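Local coordinates for Alr2269 protein (Nostoc sp., PDB 3MC9) that probably takes part in inserting beta-barrel proteins into the outer membrane, as an Omp85-family protein whose periplasmic POTRA domains are thought to receive the incoming polypeptides, at residues 142-147 against 211-216. Sequence-based numbering, arbitrary orientation.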
ATOM      1  N   LYS A 142      -1.112  13.534   7.482  1.00 45.79           N
ATOM      2  CA  LYS A 142      -0.602  13.230   8.810  1.00 44.92           C
ATOM      3  C   LYS A 142      -0.768  11.785   9.297  1.00 42.74           C
ATOM      4  O   LYS A 142      -1.561  11.014   8.756  1.00 41.78           O
ATOM      5  CB  LYS A 142      -1.190  14.221   9.818  1.00 47.49           C
ATOM      6  CG  LYS A 142      -2.366  13.761  10.621  1.00 49.41           C
ATOM      7  CD  LYS A 142      -2.204  14.207  12.058  1.00 52.66           C
ATOM      8  CE  LYS A 142      -2.977  15.450  12.392  1.00 55.92           C
ATOM      9  NZ  LYS A 142      -2.886  15.670  13.866  1.00 58.36           N
ATOM     10  N   VAL A 143       0.039  11.433  10.301  1.00 41.06           N
ATOM     11  CA  VAL A 143      -0.066  10.161  11.005  1.00 39.65           C
ATOM     12  C   VAL A 143      -0.451  10.412  12.469  1.00 40.71           C
ATOM     13  O   VAL A 143       0.184  11.210  13.159  1.00 41.26           O
ATOM     14  CB  VAL A 143       1.251   9.325  10.925  1.00 38.34           C
ATOM     15  CG1 VAL A 143       1.122   8.036  11.714  1.00 35.23           C
ATOM     16  CG2 VAL A 143       1.600   9.013   9.480  1.00 36.13           C
ATOM     17  N   GLU A 144      -1.509   9.741  12.911  1.00 41.03           N
ATOM     18  CA  GLU A 144      -1.978   9.776  14.294  1.00 42.19           C
ATOM     19  C   GLU A 144      -1.828   8.402  14.933  1.00 40.71           C
ATOM     20  O   GLU A 144      -2.115   7.399  14.290  1.00 40.06           O
ATOM     21  CB  GLU A 144      -3.474  10.053  14.323  1.00 44.15           C
ATOM     22  CG  GLU A 144      -3.895  11.457  14.083  1.00 48.78           C
ATOM     23  CD  GLU A 144      -5.408  11.590  14.122  1.00 52.95           C
ATOM     24  OE1 GLU A 144      -6.086  10.595  14.476  1.00 56.51           O
ATOM     25  OE2 GLU A 144      -5.918  12.680  13.803  1.00 56.12           O
ATOM     26  N   ILE A 145      -1.450   8.368  16.207  1.00 40.40           N
ATOM     27  CA  ILE A 145      -1.483   7.146  16.997  1.00 39.71           C
ATOM     28  C   ILE A 145      -2.763   7.102  17.817  1.00 41.71           C
ATOM     29  O   ILE A 145      -3.122   8.074  18.472  1.00 43.08           O
ATOM     30  CB  ILE A 145      -0.312   7.071  17.977  1.00 39.78           C
ATOM     31  CG1 ILE A 145       1.013   6.937  17.222  1.00 38.17           C
ATOM     32  CG2 ILE A 145      -0.499   5.899  18.979  1.00 38.08           C
ATOM     33  CD1 ILE A 145       2.222   7.187  18.114  1.00 39.56           C
ATOM     34  N   GLN A 146      -3.443   5.967  17.783  1.00 41.91           N
ATOM     35  CA  GLN A 146      -4.628   5.737  18.581  1.00 43.97           C
ATOM     36  C   GLN A 146      -4.318   4.575  19.523  1.00 44.19           C
ATOM     37  O   GLN A 146      -4.212   3.420  19.100  1.00 43.02           O
ATOM     38  CB  GLN A 146      -5.780   5.412  17.642  1.00 44.90           C
ATOM     39  CG  GLN A 146      -7.086   4.996  18.283  1.00 48.49           C
ATOM     40  CD  GLN A 146      -8.070   4.482  17.235  1.00 51.63           C
ATOM     41  OE1 GLN A 146      -7.971   3.341  16.758  1.00 51.92           O
ATOM     42  NE2 GLN A 146      -9.001   5.338  16.847  1.00 53.96           N
ATOM     43  N   ALA A 147      -4.139   4.885  20.797  1.00 45.68           N
ATOM     44  CA  ALA A 147      -3.730   3.875  21.774  1.00 46.78           C
ATOM     45  C   ALA A 147      -4.929   3.186  22.380  1.00 49.54           C
ATOM     46  O   ALA A 147      -4.878   1.994  22.687  1.00 49.84           O
ATOM     47  CB  ALA A 147      -2.915   4.514  22.872  1.00 46.65           C
ATOM     48  N   VAL A 211      -5.015  11.185   6.119  1.00 45.60           N
ATOM     49  CA  VAL A 211      -4.734  10.967   7.524  1.00 44.24           C
ATOM     50  C   VAL A 211      -4.601   9.467   7.754  1.00 42.38           C
ATOM     51  O   VAL A 211      -5.531   8.715   7.515  1.00 42.82           O
ATOM     52  CB  VAL A 211      -5.848  11.520   8.453  1.00 45.87           C
ATOM     53  CG1 VAL A 211      -5.547  11.156   9.917  1.00 45.04           C
ATOM     54  CG2 VAL A 211      -6.011  13.054   8.285  1.00 46.63           C
ATOM     55  N   VAL A 212      -3.426   9.044   8.199  1.00 40.29           N
ATOM     56  CA  VAL A 212      -3.191   7.665   8.593  1.00 38.92           C
ATOM     57  C   VAL A 212      -3.324   7.525  10.102  1.00 38.84           C
ATOM     58  O   VAL A 212      -2.600   8.179  10.852  1.00 39.00           O
ATOM     59  CB  VAL A 212      -1.789   7.203   8.207  1.00 37.59           C
ATOM     60  CG1 VAL A 212      -1.548   5.740   8.662  1.00 36.37           C
ATOM     61  CG2 VAL A 212      -1.584   7.370   6.723  1.00 38.00           C
ATOM     62  N   THR A 213      -4.220   6.649  10.537  1.00 38.55           N
ATOM     63  CA  THR A 213      -4.370   6.339  11.939  1.00 38.49           C
ATOM     64  C   THR A 213      -3.740   4.973  12.224  1.00 37.23           C
ATOM     65  O   THR A 213      -4.139   3.964  11.630  1.00 38.04           O
ATOM     66  CB  THR A 213      -5.847   6.315  12.348  1.00 40.00           C
ATOM     67  OG1 THR A 213      -6.478   7.532  11.925  1.00 41.55           O
ATOM     68  CG2 THR A 213      -5.998   6.136  13.855  1.00 40.40           C
ATOM     69  N   LEU A 214      -2.756   4.958  13.119  1.00 35.85           N
ATOM     70  CA  LEU A 214      -2.108   3.726  13.585  1.00 35.21           C
ATOM     71  C   LEU A 214      -2.625   3.372  14.976  1.00 35.87           C
ATOM     72  O   LEU A 214      -2.391   4.088  15.951  1.00 36.13           O
ATOM     73  CB  LEU A 214      -0.596   3.895  13.654  1.00 34.02           C
ATOM     74  CG  LEU A 214       0.116   4.336  12.381  1.00 32.78           C
ATOM     75  CD1 LEU A 214       1.615   4.563  12.678  1.00 29.67           C
ATOM     76  CD2 LEU A 214      -0.098   3.279  11.302  1.00 31.09           C
ATOM     77  N   GLN A 215      -3.347   2.270  15.048  1.00 36.14           N
ATOM     78  CA  GLN A 215      -3.853   1.740  16.293  1.00 36.50           C
ATOM     79  C   GLN A 215      -2.721   0.912  16.880  1.00 34.48           C
ATOM     80  O   GLN A 215      -2.209   0.040  16.185  1.00 32.61           O
ATOM     81  CB  GLN A 215      -5.043   0.857  15.947  1.00 38.97           C
ATOM     82  CG  GLN A 215      -6.020   0.614  17.051  1.00 43.98           C
ATOM     83  CD  GLN A 215      -7.387   0.204  16.486  1.00 51.11           C
ATOM     84  OE1 GLN A 215      -7.579  -0.929  16.042  1.00 53.19           O
ATOM     85  NE2 GLN A 215      -8.332   1.143  16.484  1.00 55.57           N
ATOM     86  N   VAL A 216      -2.336   1.193  18.132  1.00 33.21           N
ATOM     87  CA  VAL A 216      -1.221   0.526  18.804  1.00 31.99           C
ATOM     88  C   VAL A 216      -1.661  -0.049  20.152  1.00 32.01           C
ATOM     89  O   VAL A 216      -2.301   0.639  20.941  1.00 32.67           O
ATOM     90  CB  VAL A 216      -0.039   1.500  19.061  1.00 31.41           C
ATOM     91  CG1 VAL A 216       1.129   0.765  19.690  1.00 30.68           C
ATOM     92  CG2 VAL A 216       0.407   2.149  17.783  1.00 31.10           C
TER
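The parallel strand pair of a POTRA domain, in which the first strand, 142-146, lies beside the last, 211-217, is made here by K142, E144 and Q146 against V212, L214 and V216. The short axes approach to 4.6 Å at 25°, and the register runs unbroken from K142 beside V211 to Q146 beside Q215. Five backbone hydrogen bonds alternate in direction; E144 both donates to V212 and accepts from L214, whose N lies 2.8 Å from E144 O. That bond is nearly straight, 171° at the hydrogen; V216 N to Q146 O, 3.1 Å, is the longest of the five.

V143, V212, I145 and L214 share the face covered by helices 161-166 and 176-192. With V143 CG1 anti to the backbone N (chi1 178°), this methyl meets L214 CD1 at 3.6 Å, two residues beyond V143's register partner V212, while V143 CG2 lies 4.0 Å from V212 CB. Farther along, the branch methyls I145 CG2 and V216 CG2 meet at 4.0 Å, and V216 also touches Y190 of helix 176-192.

The other face is more polar: Q146 CB touches T213 CG2 at 3.9 Å, and E144 OE1 stays 4.0 Å from T213 OG1, too far for a hydrogen bond. Backbone bonds and aliphatic contacts beneath the helices therefore carry the pair; the Q146-Q215 amide contact, modelled too close, is doubtful and supports no claim.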